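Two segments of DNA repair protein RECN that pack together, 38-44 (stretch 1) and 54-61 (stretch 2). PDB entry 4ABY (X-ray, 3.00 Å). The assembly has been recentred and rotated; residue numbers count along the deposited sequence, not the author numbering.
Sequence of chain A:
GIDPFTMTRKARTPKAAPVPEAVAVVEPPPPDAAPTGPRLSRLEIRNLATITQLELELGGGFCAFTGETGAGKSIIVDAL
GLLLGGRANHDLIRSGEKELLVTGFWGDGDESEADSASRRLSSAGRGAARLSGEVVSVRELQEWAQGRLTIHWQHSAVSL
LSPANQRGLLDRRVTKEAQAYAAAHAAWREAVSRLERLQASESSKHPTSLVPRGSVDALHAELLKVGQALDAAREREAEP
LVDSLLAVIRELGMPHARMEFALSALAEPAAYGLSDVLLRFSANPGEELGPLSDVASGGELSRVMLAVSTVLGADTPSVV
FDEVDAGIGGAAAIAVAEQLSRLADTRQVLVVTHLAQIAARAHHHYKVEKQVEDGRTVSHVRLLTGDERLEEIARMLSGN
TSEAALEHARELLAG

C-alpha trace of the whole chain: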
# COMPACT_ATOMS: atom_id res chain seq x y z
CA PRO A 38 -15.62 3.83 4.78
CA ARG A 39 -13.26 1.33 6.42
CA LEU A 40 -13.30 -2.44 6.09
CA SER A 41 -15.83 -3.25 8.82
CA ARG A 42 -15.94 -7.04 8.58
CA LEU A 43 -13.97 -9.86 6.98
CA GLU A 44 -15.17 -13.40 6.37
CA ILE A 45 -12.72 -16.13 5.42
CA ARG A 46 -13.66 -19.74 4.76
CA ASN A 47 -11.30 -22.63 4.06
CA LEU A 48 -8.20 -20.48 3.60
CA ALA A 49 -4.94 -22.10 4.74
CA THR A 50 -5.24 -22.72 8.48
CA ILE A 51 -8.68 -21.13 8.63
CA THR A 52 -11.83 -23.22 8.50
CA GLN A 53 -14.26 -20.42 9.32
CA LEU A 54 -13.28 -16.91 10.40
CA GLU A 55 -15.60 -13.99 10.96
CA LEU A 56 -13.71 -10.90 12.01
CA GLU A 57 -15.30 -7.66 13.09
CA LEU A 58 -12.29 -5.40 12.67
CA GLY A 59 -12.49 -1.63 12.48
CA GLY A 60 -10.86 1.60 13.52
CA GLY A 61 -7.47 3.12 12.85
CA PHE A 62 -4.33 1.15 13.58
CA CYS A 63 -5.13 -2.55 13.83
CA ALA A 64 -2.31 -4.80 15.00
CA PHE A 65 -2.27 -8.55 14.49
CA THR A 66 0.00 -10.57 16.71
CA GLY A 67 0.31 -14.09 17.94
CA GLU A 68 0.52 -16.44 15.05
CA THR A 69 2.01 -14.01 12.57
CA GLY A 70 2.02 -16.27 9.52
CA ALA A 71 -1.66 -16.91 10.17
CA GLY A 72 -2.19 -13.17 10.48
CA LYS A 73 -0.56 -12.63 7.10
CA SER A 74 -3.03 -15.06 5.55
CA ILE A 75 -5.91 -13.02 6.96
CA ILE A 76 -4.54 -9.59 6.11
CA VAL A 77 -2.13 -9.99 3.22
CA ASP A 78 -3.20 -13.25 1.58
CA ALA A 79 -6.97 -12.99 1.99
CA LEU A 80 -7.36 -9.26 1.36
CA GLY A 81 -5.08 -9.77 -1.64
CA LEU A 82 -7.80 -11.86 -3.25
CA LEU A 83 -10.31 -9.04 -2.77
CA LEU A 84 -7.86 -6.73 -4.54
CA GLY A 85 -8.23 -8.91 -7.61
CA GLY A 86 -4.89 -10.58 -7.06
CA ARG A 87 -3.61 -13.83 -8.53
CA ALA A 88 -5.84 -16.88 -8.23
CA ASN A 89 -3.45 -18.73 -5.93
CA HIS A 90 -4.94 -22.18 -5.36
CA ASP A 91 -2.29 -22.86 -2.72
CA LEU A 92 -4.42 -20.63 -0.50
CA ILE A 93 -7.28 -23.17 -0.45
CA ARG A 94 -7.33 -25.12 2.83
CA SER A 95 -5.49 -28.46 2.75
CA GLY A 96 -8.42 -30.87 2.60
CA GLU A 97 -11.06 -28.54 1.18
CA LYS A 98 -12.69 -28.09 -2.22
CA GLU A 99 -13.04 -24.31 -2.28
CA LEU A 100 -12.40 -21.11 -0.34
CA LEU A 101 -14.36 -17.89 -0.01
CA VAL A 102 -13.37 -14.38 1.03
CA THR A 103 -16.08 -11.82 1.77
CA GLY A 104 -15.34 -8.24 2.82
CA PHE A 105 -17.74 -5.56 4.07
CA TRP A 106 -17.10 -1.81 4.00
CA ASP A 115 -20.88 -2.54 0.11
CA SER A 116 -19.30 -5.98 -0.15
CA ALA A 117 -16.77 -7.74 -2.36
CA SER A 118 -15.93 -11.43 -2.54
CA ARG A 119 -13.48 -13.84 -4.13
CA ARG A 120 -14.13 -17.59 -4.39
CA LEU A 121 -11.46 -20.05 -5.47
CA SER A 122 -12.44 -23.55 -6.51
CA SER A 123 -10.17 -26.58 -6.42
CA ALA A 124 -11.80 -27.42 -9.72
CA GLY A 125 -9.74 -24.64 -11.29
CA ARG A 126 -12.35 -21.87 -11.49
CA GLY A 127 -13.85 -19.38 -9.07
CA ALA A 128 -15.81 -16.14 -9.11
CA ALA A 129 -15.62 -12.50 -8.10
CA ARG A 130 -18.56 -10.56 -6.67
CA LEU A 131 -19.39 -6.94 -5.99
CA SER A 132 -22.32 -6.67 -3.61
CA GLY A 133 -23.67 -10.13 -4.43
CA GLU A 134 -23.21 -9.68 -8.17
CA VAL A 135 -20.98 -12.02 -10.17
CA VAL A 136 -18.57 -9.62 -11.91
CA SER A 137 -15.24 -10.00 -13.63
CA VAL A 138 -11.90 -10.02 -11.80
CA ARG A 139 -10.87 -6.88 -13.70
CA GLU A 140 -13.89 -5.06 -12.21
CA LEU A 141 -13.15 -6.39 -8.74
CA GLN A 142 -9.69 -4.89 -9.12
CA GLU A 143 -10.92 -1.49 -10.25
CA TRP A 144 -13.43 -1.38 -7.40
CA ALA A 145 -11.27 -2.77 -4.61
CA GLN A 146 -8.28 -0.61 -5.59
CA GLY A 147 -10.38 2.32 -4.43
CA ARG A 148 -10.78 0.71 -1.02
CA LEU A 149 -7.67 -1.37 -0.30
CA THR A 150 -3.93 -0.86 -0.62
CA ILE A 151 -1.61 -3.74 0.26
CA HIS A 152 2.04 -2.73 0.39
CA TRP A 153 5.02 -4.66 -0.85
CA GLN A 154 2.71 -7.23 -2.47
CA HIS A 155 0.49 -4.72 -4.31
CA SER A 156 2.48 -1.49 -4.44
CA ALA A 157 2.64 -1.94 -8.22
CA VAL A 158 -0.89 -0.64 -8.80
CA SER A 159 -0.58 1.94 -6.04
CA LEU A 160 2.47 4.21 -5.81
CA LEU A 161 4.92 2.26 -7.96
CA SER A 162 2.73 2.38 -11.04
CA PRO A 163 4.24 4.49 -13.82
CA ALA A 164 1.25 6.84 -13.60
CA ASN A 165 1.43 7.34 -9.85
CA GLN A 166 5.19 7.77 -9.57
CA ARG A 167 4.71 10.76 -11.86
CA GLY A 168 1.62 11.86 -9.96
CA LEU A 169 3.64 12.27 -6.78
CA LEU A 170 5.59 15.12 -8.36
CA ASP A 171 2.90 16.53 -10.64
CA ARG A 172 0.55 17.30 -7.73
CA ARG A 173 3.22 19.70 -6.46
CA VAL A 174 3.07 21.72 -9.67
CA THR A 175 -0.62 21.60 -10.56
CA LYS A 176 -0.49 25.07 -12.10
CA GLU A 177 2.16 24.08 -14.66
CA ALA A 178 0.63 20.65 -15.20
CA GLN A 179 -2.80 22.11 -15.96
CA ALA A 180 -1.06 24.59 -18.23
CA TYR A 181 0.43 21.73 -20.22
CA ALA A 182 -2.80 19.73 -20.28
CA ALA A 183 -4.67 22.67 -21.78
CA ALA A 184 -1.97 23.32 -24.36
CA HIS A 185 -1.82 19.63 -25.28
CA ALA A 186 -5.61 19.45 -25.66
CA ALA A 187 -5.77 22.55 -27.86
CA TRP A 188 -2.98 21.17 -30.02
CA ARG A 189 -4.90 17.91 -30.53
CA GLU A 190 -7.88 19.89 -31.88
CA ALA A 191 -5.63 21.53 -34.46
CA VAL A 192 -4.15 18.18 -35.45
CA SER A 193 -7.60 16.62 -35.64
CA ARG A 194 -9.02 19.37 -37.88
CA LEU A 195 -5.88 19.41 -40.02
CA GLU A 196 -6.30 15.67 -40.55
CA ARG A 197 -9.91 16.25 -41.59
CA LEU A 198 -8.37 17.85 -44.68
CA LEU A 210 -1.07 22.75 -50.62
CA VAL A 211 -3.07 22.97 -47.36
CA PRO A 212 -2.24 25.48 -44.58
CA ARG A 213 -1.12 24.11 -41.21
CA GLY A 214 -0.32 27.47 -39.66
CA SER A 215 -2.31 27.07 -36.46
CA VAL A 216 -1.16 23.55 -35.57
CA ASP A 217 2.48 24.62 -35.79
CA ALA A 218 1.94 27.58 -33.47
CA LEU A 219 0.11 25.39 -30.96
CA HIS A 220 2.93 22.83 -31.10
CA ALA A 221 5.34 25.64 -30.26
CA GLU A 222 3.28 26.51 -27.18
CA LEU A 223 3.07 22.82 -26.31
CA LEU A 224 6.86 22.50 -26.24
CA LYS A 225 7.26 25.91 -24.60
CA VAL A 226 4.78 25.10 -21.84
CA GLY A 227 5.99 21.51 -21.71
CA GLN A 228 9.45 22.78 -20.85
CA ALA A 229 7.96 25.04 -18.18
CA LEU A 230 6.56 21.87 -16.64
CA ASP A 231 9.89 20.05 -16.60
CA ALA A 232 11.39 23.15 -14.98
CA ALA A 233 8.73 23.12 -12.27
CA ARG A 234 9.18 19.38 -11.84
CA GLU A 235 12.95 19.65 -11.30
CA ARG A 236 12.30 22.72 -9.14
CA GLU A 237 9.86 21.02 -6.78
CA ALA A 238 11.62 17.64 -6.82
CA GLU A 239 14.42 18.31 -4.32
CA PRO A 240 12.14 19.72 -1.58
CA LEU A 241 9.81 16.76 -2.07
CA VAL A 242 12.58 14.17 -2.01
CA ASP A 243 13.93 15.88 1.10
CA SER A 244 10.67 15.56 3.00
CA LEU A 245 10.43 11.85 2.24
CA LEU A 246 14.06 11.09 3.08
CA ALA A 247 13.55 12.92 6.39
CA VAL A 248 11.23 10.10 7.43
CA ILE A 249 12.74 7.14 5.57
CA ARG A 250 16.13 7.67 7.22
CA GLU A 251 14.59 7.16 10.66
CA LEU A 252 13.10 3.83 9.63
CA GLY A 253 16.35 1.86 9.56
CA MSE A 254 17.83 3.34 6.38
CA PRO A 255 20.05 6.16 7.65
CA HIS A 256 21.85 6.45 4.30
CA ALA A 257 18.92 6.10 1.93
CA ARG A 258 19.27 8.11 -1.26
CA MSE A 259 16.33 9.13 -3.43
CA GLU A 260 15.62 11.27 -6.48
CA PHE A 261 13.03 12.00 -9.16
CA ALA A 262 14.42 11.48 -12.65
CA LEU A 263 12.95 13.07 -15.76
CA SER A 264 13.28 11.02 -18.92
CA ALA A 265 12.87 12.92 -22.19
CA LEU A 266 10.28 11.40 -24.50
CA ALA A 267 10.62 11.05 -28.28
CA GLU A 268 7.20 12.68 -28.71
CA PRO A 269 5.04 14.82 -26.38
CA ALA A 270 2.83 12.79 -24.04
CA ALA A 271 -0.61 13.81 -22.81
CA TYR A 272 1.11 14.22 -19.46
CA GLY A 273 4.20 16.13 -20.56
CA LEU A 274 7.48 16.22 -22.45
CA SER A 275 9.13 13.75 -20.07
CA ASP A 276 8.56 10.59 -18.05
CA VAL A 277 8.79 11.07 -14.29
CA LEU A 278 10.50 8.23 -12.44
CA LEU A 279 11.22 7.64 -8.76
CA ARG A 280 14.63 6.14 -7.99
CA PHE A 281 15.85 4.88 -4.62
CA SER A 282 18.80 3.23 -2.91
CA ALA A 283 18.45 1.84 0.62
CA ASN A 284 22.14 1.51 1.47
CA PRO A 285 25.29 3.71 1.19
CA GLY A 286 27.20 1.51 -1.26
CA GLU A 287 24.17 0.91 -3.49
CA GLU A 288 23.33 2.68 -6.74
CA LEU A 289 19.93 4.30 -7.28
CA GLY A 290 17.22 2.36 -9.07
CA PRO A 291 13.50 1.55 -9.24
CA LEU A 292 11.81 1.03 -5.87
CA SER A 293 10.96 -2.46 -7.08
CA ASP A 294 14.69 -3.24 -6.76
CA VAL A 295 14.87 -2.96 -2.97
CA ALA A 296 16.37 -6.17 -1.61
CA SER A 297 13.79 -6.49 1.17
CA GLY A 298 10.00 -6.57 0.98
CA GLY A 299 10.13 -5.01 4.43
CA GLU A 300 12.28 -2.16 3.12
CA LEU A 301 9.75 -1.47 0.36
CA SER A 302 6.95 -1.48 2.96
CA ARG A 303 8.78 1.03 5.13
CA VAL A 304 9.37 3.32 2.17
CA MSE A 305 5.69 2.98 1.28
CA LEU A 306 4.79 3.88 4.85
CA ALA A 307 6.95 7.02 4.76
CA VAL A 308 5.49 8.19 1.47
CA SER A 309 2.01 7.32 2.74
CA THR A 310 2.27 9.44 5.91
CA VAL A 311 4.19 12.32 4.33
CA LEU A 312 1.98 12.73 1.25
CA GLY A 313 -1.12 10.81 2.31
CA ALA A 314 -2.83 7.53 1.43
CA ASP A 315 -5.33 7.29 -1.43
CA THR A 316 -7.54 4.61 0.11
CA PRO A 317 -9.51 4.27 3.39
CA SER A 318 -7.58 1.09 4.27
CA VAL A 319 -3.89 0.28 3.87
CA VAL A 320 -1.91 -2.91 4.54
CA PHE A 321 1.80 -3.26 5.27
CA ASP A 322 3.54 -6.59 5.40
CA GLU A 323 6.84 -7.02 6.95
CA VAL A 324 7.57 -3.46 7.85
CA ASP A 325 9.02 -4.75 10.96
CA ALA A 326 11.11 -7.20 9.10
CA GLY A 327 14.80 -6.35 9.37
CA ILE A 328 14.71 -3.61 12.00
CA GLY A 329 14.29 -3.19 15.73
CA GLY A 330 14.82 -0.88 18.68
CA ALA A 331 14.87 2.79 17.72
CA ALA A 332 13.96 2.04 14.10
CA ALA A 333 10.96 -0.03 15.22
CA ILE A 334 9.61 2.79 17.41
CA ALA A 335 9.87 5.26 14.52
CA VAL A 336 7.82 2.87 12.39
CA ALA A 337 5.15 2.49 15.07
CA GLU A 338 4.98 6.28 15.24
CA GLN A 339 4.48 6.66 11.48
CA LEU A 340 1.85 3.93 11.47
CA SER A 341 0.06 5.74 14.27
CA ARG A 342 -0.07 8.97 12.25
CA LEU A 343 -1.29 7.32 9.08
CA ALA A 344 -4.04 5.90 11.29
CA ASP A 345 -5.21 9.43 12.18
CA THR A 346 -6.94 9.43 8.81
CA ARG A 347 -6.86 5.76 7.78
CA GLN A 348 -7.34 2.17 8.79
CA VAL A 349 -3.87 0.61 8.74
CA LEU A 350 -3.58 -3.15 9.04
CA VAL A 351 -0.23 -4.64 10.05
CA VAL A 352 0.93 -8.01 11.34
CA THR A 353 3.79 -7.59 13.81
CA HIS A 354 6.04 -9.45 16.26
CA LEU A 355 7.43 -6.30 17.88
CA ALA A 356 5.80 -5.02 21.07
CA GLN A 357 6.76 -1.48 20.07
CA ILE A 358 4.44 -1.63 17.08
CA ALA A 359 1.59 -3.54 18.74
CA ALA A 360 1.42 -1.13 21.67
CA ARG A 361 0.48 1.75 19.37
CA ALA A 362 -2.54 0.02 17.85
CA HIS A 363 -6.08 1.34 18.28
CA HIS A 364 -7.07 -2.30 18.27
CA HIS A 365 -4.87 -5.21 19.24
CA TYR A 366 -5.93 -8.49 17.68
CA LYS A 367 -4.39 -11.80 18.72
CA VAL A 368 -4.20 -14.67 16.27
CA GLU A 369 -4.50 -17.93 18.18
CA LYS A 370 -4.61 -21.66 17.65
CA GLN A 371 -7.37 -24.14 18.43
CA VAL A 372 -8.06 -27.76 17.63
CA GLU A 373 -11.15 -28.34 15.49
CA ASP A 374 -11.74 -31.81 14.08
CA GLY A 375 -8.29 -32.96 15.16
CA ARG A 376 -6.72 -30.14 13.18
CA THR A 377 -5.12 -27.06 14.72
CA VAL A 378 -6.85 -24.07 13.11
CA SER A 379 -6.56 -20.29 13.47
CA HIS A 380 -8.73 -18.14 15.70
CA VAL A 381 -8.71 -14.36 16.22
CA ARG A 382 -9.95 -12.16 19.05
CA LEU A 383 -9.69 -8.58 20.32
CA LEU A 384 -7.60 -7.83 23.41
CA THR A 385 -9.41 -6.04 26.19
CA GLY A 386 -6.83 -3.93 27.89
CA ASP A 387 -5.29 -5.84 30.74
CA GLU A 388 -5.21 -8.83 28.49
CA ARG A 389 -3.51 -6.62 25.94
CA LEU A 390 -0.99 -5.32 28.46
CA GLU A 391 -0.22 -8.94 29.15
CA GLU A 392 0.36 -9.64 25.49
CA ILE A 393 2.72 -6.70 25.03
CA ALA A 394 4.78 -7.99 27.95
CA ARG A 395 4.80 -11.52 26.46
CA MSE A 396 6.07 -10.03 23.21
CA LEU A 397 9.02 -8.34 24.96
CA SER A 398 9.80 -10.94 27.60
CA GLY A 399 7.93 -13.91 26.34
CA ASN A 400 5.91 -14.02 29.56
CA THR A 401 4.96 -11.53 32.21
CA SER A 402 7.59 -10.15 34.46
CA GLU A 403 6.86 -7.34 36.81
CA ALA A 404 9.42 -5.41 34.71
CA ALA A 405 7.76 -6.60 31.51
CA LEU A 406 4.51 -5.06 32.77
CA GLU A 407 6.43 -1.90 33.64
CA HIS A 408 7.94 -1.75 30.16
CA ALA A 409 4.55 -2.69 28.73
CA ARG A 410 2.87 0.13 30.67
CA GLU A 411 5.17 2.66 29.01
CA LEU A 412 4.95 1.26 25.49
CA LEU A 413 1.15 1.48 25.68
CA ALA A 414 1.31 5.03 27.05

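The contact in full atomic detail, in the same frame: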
# COMPACT_ATOMS: atom_id res chain seq x y z
N PRO A 38 -14.98 5.05 5.27
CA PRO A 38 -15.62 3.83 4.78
C PRO A 38 -14.69 2.63 4.94
O PRO A 38 -14.38 1.96 3.95
CB PRO A 38 -15.84 4.12 3.29
CG PRO A 38 -15.50 5.59 3.09
CD PRO A 38 -14.53 5.91 4.17
N ARG A 39 -14.24 2.38 6.16
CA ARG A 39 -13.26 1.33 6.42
C ARG A 39 -13.80 -0.07 6.14
O ARG A 39 -14.99 -0.25 5.93
CB ARG A 39 -12.79 1.39 7.87
CG ARG A 39 -13.89 1.16 8.88
CD ARG A 39 -13.32 0.76 10.23
NE ARG A 39 -14.27 1.02 11.30
CZ ARG A 39 -15.20 0.17 11.71
NH1 ARG A 39 -15.32 -1.02 11.12
NH2 ARG A 39 -16.02 0.50 12.70
N LEU A 40 -12.90 -1.05 6.14
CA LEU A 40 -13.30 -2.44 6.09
C LEU A 40 -13.84 -2.84 7.46
O LEU A 40 -13.08 -2.97 8.42
CB LEU A 40 -12.10 -3.32 5.71
CG LEU A 40 -12.31 -4.83 5.72
CD1 LEU A 40 -13.33 -5.25 4.69
CD2 LEU A 40 -10.99 -5.54 5.48
N SER A 41 -15.15 -3.01 7.55
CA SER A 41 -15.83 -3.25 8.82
C SER A 41 -15.76 -4.71 9.26
O SER A 41 -15.63 -5.01 10.45
CB SER A 41 -17.30 -2.83 8.74
OG SER A 41 -17.43 -1.48 8.33
N ARG A 42 -15.85 -5.61 8.29
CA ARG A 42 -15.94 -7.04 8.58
C ARG A 42 -15.22 -7.84 7.50
O ARG A 42 -15.11 -7.41 6.35
CB ARG A 42 -17.41 -7.46 8.67
CG ARG A 42 -17.66 -8.87 9.16
CD ARG A 42 -19.14 -9.10 9.41
NE ARG A 42 -19.47 -10.52 9.52
CZ ARG A 42 -19.46 -11.20 10.66
NH1 ARG A 42 -19.14 -10.59 11.80
NH2 ARG A 42 -19.77 -12.49 10.67
N LEU A 43 -14.73 -9.01 7.89
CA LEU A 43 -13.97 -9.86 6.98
C LEU A 43 -14.33 -11.31 7.25
O LEU A 43 -14.21 -11.78 8.37
CB LEU A 43 -12.47 -9.64 7.19
CG LEU A 43 -11.49 -10.42 6.32
CD1 LEU A 43 -11.72 -10.12 4.84
CD2 LEU A 43 -10.07 -10.10 6.72
N GLU A 44 -14.79 -12.01 6.21
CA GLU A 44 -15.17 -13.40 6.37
C GLU A 44 -14.30 -14.29 5.51
O GLU A 44 -14.26 -14.15 4.29
CB GLU A 44 -16.64 -13.61 6.01
CG GLU A 44 -17.61 -12.84 6.88
CD GLU A 44 -19.04 -13.09 6.49
OE1 GLU A 44 -19.27 -13.94 5.60
OE2 GLU A 44 -19.94 -12.45 7.07
N LEU A 54 -13.75 -18.07 9.66
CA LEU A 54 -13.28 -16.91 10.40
C LEU A 54 -14.16 -15.72 10.08
O LEU A 54 -14.26 -15.30 8.94
CB LEU A 54 -11.81 -16.61 10.05
CG LEU A 54 -11.04 -15.41 10.62
CD1 LEU A 54 -11.08 -14.21 9.67
CD2 LEU A 54 -11.51 -15.02 12.01
N GLU A 55 -14.81 -15.20 11.11
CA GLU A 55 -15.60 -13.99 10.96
C GLU A 55 -15.02 -12.92 11.86
O GLU A 55 -15.08 -13.02 13.08
CB GLU A 55 -17.07 -14.26 11.30
CG GLU A 55 -17.74 -15.14 10.26
CD GLU A 55 -19.09 -15.67 10.70
OE1 GLU A 55 -19.28 -15.81 11.93
OE2 GLU A 55 -19.93 -15.94 9.82
N LEU A 56 -14.45 -11.89 11.25
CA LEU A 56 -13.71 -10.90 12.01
C LEU A 56 -14.32 -9.52 11.89
O LEU A 56 -14.32 -8.91 10.83
CB LEU A 56 -12.24 -10.86 11.59
CG LEU A 56 -11.38 -9.81 12.29
CD1 LEU A 56 -11.19 -10.16 13.75
CD2 LEU A 56 -10.04 -9.66 11.59
N GLU A 57 -14.86 -9.03 13.00
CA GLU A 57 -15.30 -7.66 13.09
C GLU A 57 -14.08 -6.82 13.44
O GLU A 57 -13.72 -6.69 14.61
CB GLU A 57 -16.36 -7.50 14.17
CG GLU A 57 -17.31 -6.34 13.94
CD GLU A 57 -18.63 -6.80 13.35
OE1 GLU A 57 -19.31 -7.63 13.99
OE2 GLU A 57 -18.99 -6.32 12.25
N LEU A 58 -13.43 -6.27 12.43
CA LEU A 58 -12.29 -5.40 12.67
C LEU A 58 -12.60 -4.02 12.14
O LEU A 58 -13.11 -3.87 11.04
CB LEU A 58 -11.02 -5.95 12.02
CG LEU A 58 -10.67 -5.54 10.59
CD1 LEU A 58 -9.25 -5.98 10.28
CD2 LEU A 58 -11.63 -6.13 9.58
N GLY A 59 -12.30 -3.00 12.94
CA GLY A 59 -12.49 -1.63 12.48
C GLY A 59 -11.62 -0.67 13.24
O GLY A 59 -11.04 -1.05 14.26
N GLY A 60 -11.52 0.56 12.76
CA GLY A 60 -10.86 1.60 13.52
C GLY A 60 -9.75 2.33 12.79
O GLY A 60 -9.92 2.78 11.66
N GLY A 61 -8.62 2.48 13.46
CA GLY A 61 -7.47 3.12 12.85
C GLY A 61 -6.37 2.11 12.67
O GLY A 61 -6.37 1.35 11.70

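Two antiparallel strands pair edge to edge here, with a cluster of charged side chains on one face, leucines on the other, and close backbone and Arg39 contacts around Leu58, Gly59 and Gly60. Strands 42-44 and 54-57 run at 174° to each other, their axes approaching to 4.8 Å. Leu43 and Leu56 form the hydrogen-bonded pair: Leu43 N donates to Leu56 O (3.0 Å, 142° at the hydrogen), and Leu56 N donates to Leu43 O (2.9 Å) along a straighter path of 166°. From the residues on either side of Leu43, CA-H...O contacts run from Arg42 CA to Leu56 O and from Glu44 CA to Leu54 O, each at 3.3 Å.

Arg42, Glu44, Glu55 and Glu57 share one face. The extended Arg42 side chain gathers all three acids: NE donates a hydrogen bond to Glu44 OE2 within its own stretch (3.2 Å, part of a salt bridge), NH2 forms a salt bridge with Glu55 OE2 at 3.6 Å, and NH1 makes a long one with Glu57 OE1 at 3.7 Å. Glu55 and Glu57 approach the guanidinium at its edge, near its plane. This positive charge lies beside two like-charged carboxylates, Glu44 OE2 and Glu55 OE2, 4.4 Å apart.

On the other face lie the buried Leu43 and Leu56. Leu58 sets its CA-to-CB bond sideways, but the end of its side chain comes nearer stretch 1, with CD2 4.1 Å from Leu40 CG and 4.3 Å from Leu43 CB.

Near Leu58 carbonyl oxygens crowd together: Leu58 O sits 2.8 Å from both Leu40 O and Ser41 O, acceptors that cannot bond to one another. Arg39 lays one face of its guanidinium over Gly59, with NH1 3.2 Å from Gly59 CA; a CB on Gly59 would clash with NH1. Arg39 NE and Gly60 N, 3.1 Å apart, are both donors and form no hydrogen bond.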